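Local atomic coordinates of klebicin C activity (Klebsiella pneumoniae, PDB entry 7NNA), a protein that is a toxin fragment, the Tol-binding domain of a klebicin, and probably takes part in import of the toxin into the target cell through the channel TolC. Residues Leu14-Ala19 with Lys171-Ala176; Glu20-Ile25 with Glu163-Ala168; Ala41-Arg46 with Glu135-Lys140; Thr81-Ile86 with Met96-Glu101. All coordinates share one frame; numbering follows the deposited sequence. Where two conformers were deposited one is given.

Contact 1: residues Leu14-Ala19 with Lys171-Ala176; sequences LTRLQA and KAEAEA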
loop_
_atom_site.group_PDB
_atom_site.type_symbol
_atom_site.label_atom_id
_atom_site.label_comp_id
_atom_site.label_asym_id
_atom_site.label_seq_id
_atom_site.Cartn_x
_atom_site.Cartn_y
_atom_site.Cartn_z
ATOM N N LEU A 14 -14.780 -37.765 -15.740
ATOM C CA LEU A 14 -14.664 -36.385 -16.184
ATOM C C LEU A 14 -15.006 -35.406 -15.032
ATOM O O LEU A 14 -14.328 -34.380 -14.885
ATOM C CB LEU A 14 -15.555 -36.143 -17.428
ATOM C CG LEU A 14 -15.607 -34.688 -17.908
ATOM C CD1 LEU A 14 -14.206 -34.193 -18.355
ATOM C CD2 LEU A 14 -16.648 -34.501 -19.026
ATOM N N THR A 15 -16.010 -35.755 -14.173
ATOM C CA THR A 15 -16.349 -34.844 -13.065
ATOM C C THR A 15 -15.217 -34.757 -12.083
ATOM O O THR A 15 -14.962 -33.656 -11.548
ATOM C CB THR A 15 -17.648 -35.224 -12.360
ATOM O OG1 THR A 15 -17.572 -36.615 -12.028
ATOM C CG2 THR A 15 -18.871 -34.977 -13.207
ATOM N N ARG A 16 -14.503 -35.882 -11.828
ATOM C CA ARG A 16 -13.356 -35.780 -10.896
ATOM C C ARG A 16 -12.248 -34.971 -11.530
ATOM O O ARG A 16 -11.575 -34.209 -10.814
ATOM C CB ARG A 16 -12.787 -37.152 -10.495
ATOM C CG ARG A 16 -13.442 -37.778 -9.296
ATOM C CD ARG A 16 -13.302 -37.009 -7.982
ATOM N NE ARG A 16 -14.255 -37.631 -7.060
ATOM C CZ ARG A 16 -14.638 -37.152 -5.888
ATOM N NH1 ARG A 16 -14.113 -36.039 -5.421
ATOM N NH2 ARG A 16 -15.545 -37.793 -5.171
ATOM N N LEU A 17 -11.991 -35.165 -12.837
ATOM C CA LEU A 17 -10.947 -34.368 -13.504
ATOM C C LEU A 17 -11.264 -32.885 -13.497
ATOM O O LEU A 17 -10.349 -32.053 -13.315
ATOM C CB LEU A 17 -10.651 -34.895 -14.908
ATOM C CG LEU A 17 -10.052 -36.309 -14.874
ATOM C CD1 LEU A 17 -10.045 -36.966 -16.275
ATOM C CD2 LEU A 17 -8.708 -36.300 -14.247
ATOM N N GLN A 18 -12.559 -32.516 -13.691
ATOM C CA GLN A 18 -13.020 -31.124 -13.633
ATOM C C GLN A 18 -12.854 -30.574 -12.203
ATOM O O GLN A 18 -12.459 -29.431 -12.041
ATOM C CB GLN A 18 -14.504 -31.008 -14.070
ATOM C CG GLN A 18 -14.726 -31.375 -15.537
ATOM C CD GLN A 18 -15.228 -30.213 -16.380
ATOM O OE1 GLN A 18 -14.521 -29.238 -16.597
ATOM N NE2 GLN A 18 -16.461 -30.300 -16.899
ATOM N N ALA A 19 -13.145 -31.378 -11.167
ATOM C CA ALA A 19 -12.949 -30.926 -9.761
ATOM C C ALA A 19 -11.433 -30.707 -9.510
ATOM O O ALA A 19 -11.077 -29.754 -8.815
ATOM C CB ALA A 19 -13.507 -31.978 -8.763
ATOM N N LYS A 171 -21.688 -36.616 -6.347
ATOM C CA LYS A 171 -23.044 -36.956 -6.779
ATOM C C LYS A 171 -23.016 -37.913 -7.945
ATOM O O LYS A 171 -23.840 -38.837 -7.989
ATOM C CB LYS A 171 -23.808 -35.672 -7.183
ATOM C CG LYS A 171 -25.303 -35.882 -7.469
ATOM C CD LYS A 171 -26.007 -34.507 -7.468
ATOM C CE LYS A 171 -27.255 -34.423 -8.324
ATOM N NZ LYS A 171 -28.052 -33.220 -7.972
ATOM N N ALA A 172 -22.071 -37.737 -8.882
ATOM C CA ALA A 172 -21.958 -38.640 -10.035
ATOM C C ALA A 172 -21.568 -40.037 -9.573
ATOM O O ALA A 172 -22.068 -41.029 -10.107
ATOM C CB ALA A 172 -20.929 -38.111 -11.044
ATOM N N GLU A 173 -20.689 -40.128 -8.573
ATOM C CA GLU A 173 -20.295 -41.429 -8.020
ATOM C C GLU A 173 -21.447 -42.034 -7.200
ATOM O O GLU A 173 -21.733 -43.216 -7.349
ATOM C CB GLU A 173 -19.046 -41.266 -7.149
ATOM C CG GLU A 173 -17.792 -41.100 -7.968
ATOM C CD GLU A 173 -16.664 -40.384 -7.236
ATOM O OE1 GLU A 173 -16.650 -40.412 -5.982
ATOM O OE2 GLU A 173 -15.788 -39.800 -7.920
ATOM N N ALA A 174 -22.178 -41.227 -6.413
ATOM C CA ALA A 174 -23.338 -41.775 -5.652
ATOM C C ALA A 174 -24.411 -42.301 -6.631
ATOM O O ALA A 174 -24.983 -43.401 -6.442
ATOM C CB ALA A 174 -23.922 -40.697 -4.742
ATOM N N GLU A 175 -24.653 -41.552 -7.705
ATOM C CA GLU A 175 -25.612 -41.955 -8.724
ATOM C C GLU A 175 -25.154 -43.188 -9.525
ATOM O O GLU A 175 -25.996 -44.012 -9.912
ATOM C CB GLU A 175 -25.963 -40.771 -9.641
ATOM C CG GLU A 175 -26.812 -39.728 -8.923
ATOM C CD GLU A 175 -27.093 -38.451 -9.698
ATOM O OE1 GLU A 175 -27.796 -37.564 -9.151
ATOM O OE2 GLU A 175 -26.612 -38.338 -10.853
ATOM N N ALA A 176 -23.830 -43.317 -9.776
ATOM C CA ALA A 176 -23.282 -44.458 -10.528
ATOM C C ALA A 176 -23.483 -45.743 -9.735
ATOM O O ALA A 176 -23.951 -46.764 -10.274
ATOM C CB ALA A 176 -21.798 -44.243 -10.872
HETATM O O HOH W 1 -17.007 -38.856 -10.167
#

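Contact 2: residues Glu20-Ile25 with Glu163-Ala168; sequences ESSAAI and EADRIA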
loop_
_atom_site.group_PDB
_atom_site.type_symbol
_atom_site.label_atom_id
_atom_site.label_comp_id
_atom_site.label_asym_id
_atom_site.label_seq_id
_atom_site.Cartn_x
_atom_site.Cartn_y
_atom_site.Cartn_z
ATOM N N GLU A 20 -10.541 -31.548 -10.059
ATOM C CA GLU A 20 -9.076 -31.281 -9.872
ATOM C C GLU A 20 -8.699 -29.968 -10.523
ATOM O O GLU A 20 -7.913 -29.214 -9.961
ATOM C CB GLU A 20 -8.229 -32.405 -10.529
ATOM C CG GLU A 20 -8.222 -33.663 -9.682
ATOM C CD GLU A 20 -7.334 -34.772 -10.229
ATOM O OE1 GLU A 20 -6.462 -34.483 -11.079
ATOM O OE2 GLU A 20 -7.503 -35.935 -9.797
ATOM N N SER A 21 -9.239 -29.694 -11.730
ATOM C CA SER A 21 -8.914 -28.442 -12.445
ATOM C C SER A 21 -9.349 -27.217 -11.634
ATOM O O SER A 21 -8.551 -26.259 -11.475
ATOM C CB SER A 21 -9.531 -28.400 -13.863
ATOM O OG SER A 21 -9.453 -27.060 -14.388
ATOM N N SER A 22 -10.582 -27.228 -11.099
ATOM C CA SER A 22 -11.023 -26.040 -10.336
ATOM C C SER A 22 -10.366 -25.942 -8.969
ATOM O O SER A 22 -10.168 -24.815 -8.491
ATOM C CB SER A 22 -12.541 -25.990 -10.205
ATOM O OG SER A 22 -13.021 -27.231 -9.726
ATOM N N ALA A 23 -9.995 -27.086 -8.329
ATOM C CA ALA A 23 -9.268 -27.002 -7.041
ATOM C C ALA A 23 -7.889 -26.296 -7.336
ATOM O O ALA A 23 -7.417 -25.475 -6.535
ATOM C CB ALA A 23 -8.978 -28.373 -6.505
ATOM N N ALA A 24 -7.235 -26.639 -8.476
ATOM C CA ALA A 24 -5.922 -26.032 -8.804
ATOM C C ALA A 24 -6.080 -24.516 -9.059
ATOM O O ALA A 24 -5.235 -23.741 -8.634
ATOM C CB ALA A 24 -5.314 -26.686 -10.026
ATOM N N ILE A 25 -7.128 -24.118 -9.700
ATOM C CA ILE A 25 -7.416 -22.680 -9.913
ATOM C C ILE A 25 -7.709 -21.981 -8.576
ATOM O O ILE A 25 -7.263 -20.827 -8.373
ATOM C CB ILE A 25 -8.528 -22.492 -10.960
ATOM C CG1 ILE A 25 -7.996 -22.841 -12.370
ATOM C CG2 ILE A 25 -9.129 -21.034 -10.939
ATOM C CD1 ILE A 25 -9.106 -23.126 -13.330
ATOM N N GLU A 163 -15.764 -26.040 -4.969
ATOM C CA GLU A 163 -16.671 -26.768 -4.098
ATOM C C GLU A 163 -17.811 -27.386 -4.884
ATOM O O GLU A 163 -18.138 -28.556 -4.669
ATOM C CB GLU A 163 -17.187 -25.872 -2.947
ATOM C CG GLU A 163 -18.153 -26.633 -2.051
ATOM C CD GLU A 163 -17.548 -27.466 -0.933
ATOM O OE1 GLU A 163 -16.366 -27.245 -0.583
ATOM O OE2 GLU A 163 -18.260 -28.356 -0.409
ATOM N N ALA A 164 -18.410 -26.627 -5.826
ATOM C CA ALA A 164 -19.506 -27.146 -6.617
ATOM C C ALA A 164 -19.031 -28.329 -7.468
ATOM O O ALA A 164 -19.794 -29.290 -7.642
ATOM C CB ALA A 164 -20.092 -26.042 -7.488
ATOM N N ASP A 165 -17.825 -28.240 -8.021
ATOM C CA ASP A 165 -17.288 -29.333 -8.830
ATOM C C ASP A 165 -17.017 -30.555 -8.009
ATOM O O ASP A 165 -17.289 -31.677 -8.477
ATOM C CB ASP A 165 -16.019 -28.923 -9.616
ATOM C CG ASP A 165 -16.276 -27.879 -10.715
ATOM O OD1 ASP A 165 -17.439 -27.592 -11.002
ATOM O OD2 ASP A 165 -15.312 -27.294 -11.210
ATOM N N ARG A 166 -16.501 -30.376 -6.801
ATOM C CA ARG A 166 -16.263 -31.539 -5.921
ATOM C C ARG A 166 -17.614 -32.234 -5.565
ATOM O O ARG A 166 -17.705 -33.477 -5.580
ATOM C CB ARG A 166 -15.548 -31.107 -4.632
ATOM C CG ARG A 166 -15.013 -32.280 -3.839
ATOM C CD ARG A 166 -14.662 -31.847 -2.446
ATOM N NE ARG A 166 -15.779 -32.169 -1.584
ATOM C CZ ARG A 166 -16.655 -31.304 -1.110
ATOM N NH1 ARG A 166 -16.500 -30.007 -1.332
ATOM N NH2 ARG A 166 -17.672 -31.726 -0.359
ATOM N N ILE A 167 -18.643 -31.461 -5.236
ATOM C CA ILE A 167 -19.947 -32.038 -4.880
ATOM C C ILE A 167 -20.548 -32.725 -6.115
ATOM O O ILE A 167 -21.147 -33.809 -5.976
ATOM C CB ILE A 167 -20.876 -30.941 -4.234
ATOM C CG1 ILE A 167 -20.411 -30.591 -2.835
ATOM C CG2 ILE A 167 -22.392 -31.295 -4.221
ATOM C CD1 ILE A 167 -20.977 -29.246 -2.358
ATOM N N ALA A 168 -20.348 -32.155 -7.324
ATOM C CA ALA A 168 -20.878 -32.794 -8.550
ATOM C C ALA A 168 -20.175 -34.128 -8.773
ATOM O O ALA A 168 -20.816 -35.119 -9.144
ATOM C CB ALA A 168 -20.641 -31.881 -9.757
#

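Contact 3: residues Ala41-Arg46 with Glu135-Lys140; sequences AAQAER and EEEQRK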
loop_
_atom_site.group_PDB
_atom_site.type_symbol
_atom_site.label_atom_id
_atom_site.label_comp_id
_atom_site.label_asym_id
_atom_site.label_seq_id
_atom_site.Cartn_x
_atom_site.Cartn_y
_atom_site.Cartn_z
ATOM N N ALA A 41 0.242 -4.951 3.320
ATOM C CA ALA A 41 0.835 -4.737 4.670
ATOM C C ALA A 41 2.199 -4.061 4.513
ATOM O O ALA A 41 2.505 -3.124 5.262
ATOM C CB ALA A 41 0.978 -6.098 5.404
ATOM N N ALA A 42 3.028 -4.500 3.531
ATOM C CA ALA A 42 4.349 -3.849 3.307
ATOM C C ALA A 42 4.196 -2.378 2.806
ATOM O O ALA A 42 4.967 -1.486 3.212
ATOM C CB ALA A 42 5.219 -4.651 2.296
ATOM N N GLN A 43 3.186 -2.118 1.995
ATOM C CA GLN A 43 2.951 -0.760 1.477
ATOM C C GLN A 43 2.393 0.190 2.564
ATOM O O GLN A 43 2.728 1.407 2.572
ATOM C CB GLN A 43 1.985 -0.844 0.293
ATOM C CG GLN A 43 1.761 0.521 -0.400
ATOM C CD GLN A 43 3.046 1.171 -0.832
ATOM O OE1 GLN A 43 3.944 0.515 -1.298
ATOM N NE2 GLN A 43 3.160 2.477 -0.718
ATOM N N ALA A 44 1.531 -0.314 3.488
ATOM C CA ALA A 44 1.091 0.500 4.645
ATOM C C ALA A 44 2.334 0.880 5.493
ATOM O O ALA A 44 2.409 2.005 6.039
ATOM C CB ALA A 44 0.136 -0.319 5.522
ATOM N N GLU A 45 3.314 -0.085 5.652
ATOM C CA GLU A 45 4.530 0.277 6.384
ATOM C C GLU A 45 5.336 1.377 5.665
ATOM O O GLU A 45 5.895 2.250 6.315
ATOM C CB GLU A 45 5.382 -0.948 6.728
ATOM C CG GLU A 45 4.636 -1.905 7.653
ATOM C CD GLU A 45 4.185 -1.288 8.970
ATOM O OE1 GLU A 45 5.004 -0.604 9.615
ATOM O OE2 GLU A 45 2.998 -1.445 9.328
ATOM N N ARG A 46 5.398 1.342 4.338
ATOM C CA ARG A 46 6.097 2.401 3.573
ATOM C C ARG A 46 5.371 3.713 3.685
ATOM O O ARG A 46 6.024 4.756 3.821
ATOM C CB ARG A 46 6.310 2.011 2.107
ATOM C CG ARG A 46 7.600 1.208 1.968
ATOM C CD ARG A 46 7.951 0.813 0.545
ATOM N NE ARG A 46 6.844 0.111 -0.068
ATOM C CZ ARG A 46 6.803 -1.189 -0.300
ATOM N NH1 ARG A 46 7.851 -1.961 -0.015
ATOM N NH2 ARG A 46 5.736 -1.726 -0.833
ATOM N N GLU A 135 2.157 11.373 -0.038
ATOM C CA GLU A 135 0.970 11.283 -0.890
ATOM C C GLU A 135 1.103 10.121 -1.831
ATOM O O GLU A 135 0.137 9.376 -2.011
ATOM C CB GLU A 135 0.787 12.595 -1.730
ATOM C CG GLU A 135 0.231 13.737 -0.919
ATOM C CD GLU A 135 0.594 15.135 -1.416
ATOM O OE1 GLU A 135 0.950 15.296 -2.611
ATOM O OE2 GLU A 135 0.506 16.081 -0.599
ATOM N N GLU A 136 2.280 9.972 -2.470
ATOM C CA GLU A 136 2.469 8.850 -3.427
ATOM C C GLU A 136 2.400 7.496 -2.755
ATOM O O GLU A 136 1.810 6.575 -3.317
ATOM C CB GLU A 136 3.799 9.034 -4.203
ATOM C CG GLU A 136 4.182 7.896 -5.139
ATOM C CD GLU A 136 3.202 7.593 -6.266
ATOM O OE1 GLU A 136 2.335 8.445 -6.556
ATOM O OE2 GLU A 136 3.288 6.483 -6.833
ATOM N N GLU A 137 2.969 7.336 -1.549
ATOM C CA GLU A 137 2.897 6.022 -0.876
ATOM C C GLU A 137 1.418 5.717 -0.473
ATOM O O GLU A 137 1.019 4.564 -0.478
ATOM C CB GLU A 137 3.803 5.997 0.354
ATOM C CG GLU A 137 5.290 6.040 -0.013
ATOM C CD GLU A 137 5.797 5.104 -1.106
ATOM O OE1 GLU A 137 5.405 3.918 -1.153
ATOM O OE2 GLU A 137 6.621 5.564 -1.927
ATOM N N GLN A 138 0.637 6.739 -0.085
ATOM C CA GLN A 138 -0.784 6.548 0.242
ATOM C C GLN A 138 -1.550 6.220 -1.031
ATOM O O GLN A 138 -2.421 5.363 -1.003
ATOM C CB GLN A 138 -1.336 7.837 0.865
ATOM C CG GLN A 138 -0.735 8.059 2.253
ATOM C CD GLN A 138 -1.190 9.366 2.923
ATOM O OE1 GLN A 138 -0.833 9.626 4.060
ATOM N NE2 GLN A 138 -1.950 10.232 2.267
ATOM N N ARG A 139 -1.206 6.835 -2.167
ATOM C CA ARG A 139 -1.882 6.527 -3.443
ATOM C C ARG A 139 -1.634 5.039 -3.788
ATOM O O ARG A 139 -2.587 4.299 -4.192
ATOM C CB ARG A 139 -1.326 7.446 -4.579
ATOM C CG ARG A 139 -2.064 7.278 -5.929
ATOM C CD ARG A 139 -1.272 7.847 -7.159
ATOM N NE ARG A 139 -0.034 7.082 -7.416
ATOM C CZ ARG A 139 0.019 5.900 -8.025
ATOM N NH1 ARG A 139 -1.092 5.328 -8.480
ATOM N NH2 ARG A 139 1.173 5.269 -8.159
ATOM N N LYS A 140 -0.370 4.606 -3.683
ATOM C CA LYS A 140 -0.043 3.213 -4.025
ATOM C C LYS A 140 -0.747 2.241 -3.079
ATOM O O LYS A 140 -1.189 1.161 -3.495
ATOM C CB LYS A 140 1.470 2.991 -3.959
ATOM C CG LYS A 140 2.166 3.814 -5.029
ATOM C CD LYS A 140 3.626 3.508 -5.208
ATOM C CE LYS A 140 4.422 3.796 -3.993
ATOM N NZ LYS A 140 5.826 3.286 -4.101
#

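Contact 4: residues Thr81-Ile86 with Met96-Glu101; sequences TRPTVI and MAAMAE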
loop_
_atom_site.group_PDB
_atom_site.type_symbol
_atom_site.label_atom_id
_atom_site.label_comp_id
_atom_site.label_asym_id
_atom_site.label_seq_id
_atom_site.Cartn_x
_atom_site.Cartn_y
_atom_site.Cartn_z
ATOM N N THR A 81 22.902 51.253 14.540
ATOM C CA THR A 81 24.199 51.894 14.763
ATOM C C THR A 81 24.698 52.695 13.558
ATOM O O THR A 81 25.847 53.165 13.581
ATOM C CB THR A 81 25.286 50.833 15.146
ATOM O OG1 THR A 81 25.638 50.034 14.017
ATOM C CG2 THR A 81 24.833 49.919 16.286
ATOM N N ARG A 82 23.876 52.851 12.496
ATOM C CA ARG A 82 24.313 53.620 11.309
ATOM C C ARG A 82 24.749 55.057 11.729
ATOM O O ARG A 82 23.977 55.780 12.342
ATOM C CB ARG A 82 23.158 53.761 10.280
ATOM C CG ARG A 82 23.572 54.460 8.975
ATOM C CD ARG A 82 22.348 54.819 8.131
ATOM N NE ARG A 82 21.658 53.569 7.747
ATOM C CZ ARG A 82 21.957 52.865 6.652
ATOM N NH1 ARG A 82 22.867 53.327 5.777
ATOM N NH2 ARG A 82 21.380 51.689 6.437
ATOM N N PRO A 83 25.987 55.449 11.429
ATOM C CA PRO A 83 26.431 56.819 11.778
ATOM C C PRO A 83 25.927 57.885 10.806
ATOM O O PRO A 83 25.519 57.570 9.698
ATOM C CB PRO A 83 27.982 56.738 11.697
ATOM C CG PRO A 83 28.236 55.651 10.712
ATOM C CD PRO A 83 27.040 54.679 10.743
ATOM N N THR A 84 26.041 59.175 11.199
ATOM C CA THR A 84 25.643 60.290 10.343
ATOM C C THR A 84 26.873 60.878 9.708
ATOM O O THR A 84 27.785 61.296 10.420
ATOM C CB THR A 84 24.927 61.349 11.207
ATOM O OG1 THR A 84 23.624 60.807 11.456
ATOM C CG2 THR A 84 24.802 62.712 10.519
ATOM N N VAL A 85 26.899 60.911 8.365
ATOM C CA VAL A 85 27.985 61.486 7.545
ATOM C C VAL A 85 27.282 62.284 6.438
ATOM O O VAL A 85 26.877 61.719 5.401
ATOM C CB VAL A 85 28.914 60.408 6.937
ATOM C CG1 VAL A 85 29.967 61.065 6.051
ATOM C CG2 VAL A 85 29.566 59.557 8.028
ATOM N N ILE A 86 27.056 63.571 6.701
ATOM C CA ILE A 86 26.295 64.402 5.782
ATOM C C ILE A 86 27.192 65.375 4.986
ATOM O O ILE A 86 26.929 65.571 3.799
ATOM C CB ILE A 86 25.089 65.101 6.491
ATOM C CG1 ILE A 86 25.506 65.745 7.834
ATOM C CG2 ILE A 86 23.974 64.052 6.725
ATOM C CD1 ILE A 86 24.597 67.085 8.376
HETATM N N MSE A 96 34.848 58.689 8.851
HETATM C CA MSE A 96 35.043 57.710 7.775
HETATM C C MSE A 96 35.223 56.328 8.341
HETATM O O MSE A 96 34.735 55.346 7.736
HETATM C CB MSE A 96 36.282 58.099 6.937
HETATM C CG MSE A 96 35.972 59.282 6.009
HETATM SE SE MSE A 96 37.372 59.653 4.719
HETATM C CE MSE A 96 38.601 60.451 5.891
ATOM N N ALA A 97 35.965 56.214 9.475
ATOM C CA ALA A 97 36.145 54.879 10.078
ATOM C C ALA A 97 34.794 54.390 10.599
ATOM O O ALA A 97 34.495 53.221 10.446
ATOM C CB ALA A 97 37.130 54.942 11.232
ATOM N N ALA A 98 33.966 55.275 11.179
ATOM C CA ALA A 98 32.648 54.849 11.679
ATOM C C ALA A 98 31.774 54.319 10.559
ATOM O O ALA A 98 31.082 53.295 10.732
ATOM C CB ALA A 98 31.951 56.012 12.404
HETATM N N MSE A 99 31.768 55.014 9.416
HETATM C CA MSE A 99 30.927 54.572 8.314
HETATM C C MSE A 99 31.469 53.296 7.709
HETATM O O MSE A 99 30.717 52.325 7.489
HETATM C CB MSE A 99 30.800 55.669 7.231
HETATM C CG MSE A 99 29.853 55.242 6.121
HETATM SE SE MSE A 99 28.038 54.866 6.719
HETATM C CE MSE A 99 27.434 56.617 6.747
ATOM N N ALA A 100 32.798 53.243 7.493
ATOM C CA ALA A 100 33.392 52.051 6.868
ATOM C C ALA A 100 33.126 50.782 7.717
ATOM O O ALA A 100 32.781 49.700 7.184
ATOM C CB ALA A 100 34.907 52.271 6.645
ATOM N N GLU A 101 33.274 50.923 9.064
ATOM C CA GLU A 101 33.001 49.794 9.949
ATOM C C GLU A 101 31.524 49.401 9.966
ATOM O O GLU A 101 31.193 48.197 10.005
ATOM C CB GLU A 101 33.458 50.144 11.383
ATOM C CG GLU A 101 34.979 50.148 11.509
ATOM C CD GLU A 101 35.513 50.672 12.835
ATOM O OE1 GLU A 101 34.730 50.734 13.813
ATOM O OE2 GLU A 101 36.717 51.018 12.892
#

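Contact 1: residues Leu14-Ala19 with Lys171-Ala176
Arg16 and Glu173 carry the contact with a two-pronged salt bridge. Arg16 presents the side of its guanidinium, NE and NH2, and each nitrogen takes its own carboxylate oxygen. Arg16 NE donates its N-H to Glu173 OE2 at 2.8 Å, with an N-H...O angle of 164°. Arg16 NH2 reaches Glu173 OE1 at 3.0 Å, also on a nearly straight line. Both oxygens are met on their syn side and lie in the guanidinium plane. The match is not perfectly flat, because the carboxylate is turned 34° against that plane. The Arg16 chain bends at chi2, while Glu173 runs extended beyond CG, and the two side chains cross at about a right angle. Two bonds to one carboxylate should limit the rotation of both end groups.

The segments belong to the two long helices of a helical hairpin, 14-79 and 93-197, which run antiparallel. This contact lies near the start of the first helix, where it rests against a late part of the second. Ala169 and Glu170, one turn before, also touch the Arg16 side chain.

A water adds a polar link beside the salt bridge. It donates to Glu173 OE2 at 2.7 Å and is also hydrogen-bonded to Thr15 OG1 at 3.0 Å. Glu173 OE2 therefore serves both the arginine and the water.

Van der Waals contact is slight. The Thr15 hydroxyl oxygen OG1 sits 3.8 Å from the methyl CB of Ala172. These two residues are also the closest backbone pair, with Thr15 CA 7.4 Å from Ala172 CA.

Contact 2: residues Glu20-Ile25 with Glu163-Ala168
Ser22 and Asp165 face each other across the two helices, each with its CB directed at the opposite segment. Their meeting is a single short hydrogen bond. Ser22 was modelled in two conformers, and in the one described Ser22 OG donates to Asp165 OD2 at 2.7 Å. The hydroxyl comes to the anti side of that oxygen and lies 24° out of the carboxylate plane. It also sits beside the aspartate stem, with Ser22 OG 3.4 Å from Asp165 CB. The serine methylene follows closely, and Ser22 CB lies 3.2 Å from Asp165 OD2.

The torsions explain the approach. In this conformer Ser22 holds OG between its backbone N and carbonyl carbon (chi1 51°). Asp165 places CG beside its own backbone N, opposite the carbonyl carbon (chi1 -67°), which carries the carboxylate across to the serine.

This is a polar pair in the antiparallel helical hairpin formed by helices 14-79 and 93-197. The helices are close here, with Ser22 CA 7.2 Å from Asp165 CA. Two small polar residues can therefore span the interface directly. Ser22 is buried. Gln18 O is a second acceptor for its hydroxyl and competes with Asp165 OD2 for the one proton. Asp165 OD2 has a second partner, Lys161 NZ, in a salt bridge. The lysine would probably stabilise the negative charge of the aspartate.

Arg166 turns its end away from helix 14-79 and pairs within its own helix. Arg166 NH1 donates to Glu163 OE2 at 2.6 Å, almost in a straight line. The glutamate oxygen lies in the guanidinium plane, but the arginine approaches from above the carboxylate plane.

Contact 3: residues Ala41-Arg46 with Glu135-Lys140
The middle of a long antiparallel helical hairpin is joined here by a polar contact between helices 14-79 and 93-197. The short segments run at 163° to each other, with their axes 8.9 Å apart at closest approach. Gln43 is buried between them and leads the contact with its amide nitrogen. Gln43 NE2 donates to Glu137 OE1 at 2.7 Å, on the anti side of that oxygen. It also donates to the backbone oxygen Glu137 O at 3.0 Å, which it meets on a lone pair in the carbonyl plane. The side chain reaches this place because CG stands opposite the backbone N (chi1 -175°) and the chain then bends at chi2. The amide also lies against Lys140, with Gln43 NE2 3.7 Å from Lys140 CB.

Arg46 was modelled in two conformers. In the one described, its NE and NH2 both grip Gln43 OE1 side-on, from the same face of its plane, and Arg46 NH2 is 2.9 Å from Gln43 OE1. On the facing helix, Lys140 NZ makes a salt bridge with Glu137 OE1 at 3.0 Å.

The two NE2 bonds to Glu137 should limit rotation of the Gln43 amide, and the Arg46 bonds would add to this when that conformer is present. The Lys140 salt bridge probably offsets part of the Glu137 charge. The neutral amide adds hydrogen bonds but no charge.

Contact 4: residues Thr81-Ile86 with Met96-Glu101
Apolar contacts make up most of this meeting of loop and helix. Pro83, Val85, Ala98 and Met99 supply them, and Met99 is present as selenomethionine. The ring of Pro83 lies over Ala98 and Met99. Its atom Pro83 CB is 4.1 Å from the methyl Ala98 CB, and Pro83 CG is at the same distance from Met99 SE. Val85 approaches the end of the Met99 chain, where Val85 CG2 lies 3.9 Å from the terminal methyl Met99 CE. The selenomethionine projects across the loop, with SE beside the proline ring and CE between Pro83 O and Val85. Its CG stands opposite the backbone N (chi1 -176°), and bends at chi2 and chi3 bring its end nearer the loop.

Residues 81-86 belong to the connection between the two long helices of the hairpin. This loop follows helix 14-79 and folds back over the first turns of helix 93-197. Phe102, about one turn further along that helix, also touches Thr81, Arg82 and Pro83. Gln91 lies against Val85 on the loop side.

Two carbon atoms also approach backbone oxygens. Pro83 CG rests 3.7 Å from Ala98 O. In the other direction, Met99 CE comes within 3.6 Å of Pro83 O. The backbones are nearest at this point, with Pro83 CA 6.1 Å from Met99 CA. Thr81 OG1 is hydrogen-bonded to Asn78 O and to Arg105 NH2, both outside the two segments.

The four contacts are spread along one thin, elongated hairpin. Contacts 1, 2 and 3 join helix 14-79 to helix 93-197, while contact 4 joins the connecting loop to the start of helix 93-197. Along the chain each lies nested inside the one before. Contacts 1 and 2 are neighbours, with centres about 10 Å apart, and they touch: Ala19 CA packs on Asp165 CB at 3.7 Å. Contact 3 lies near the chain's centre, with its own centre about 36 Å from that of contact 2 and about 60 Å from that of contact 4. The centres of contacts 1 and 4 are about 107 Å apart. Polar pairing in the first three gives way to apolar packing in contact 4.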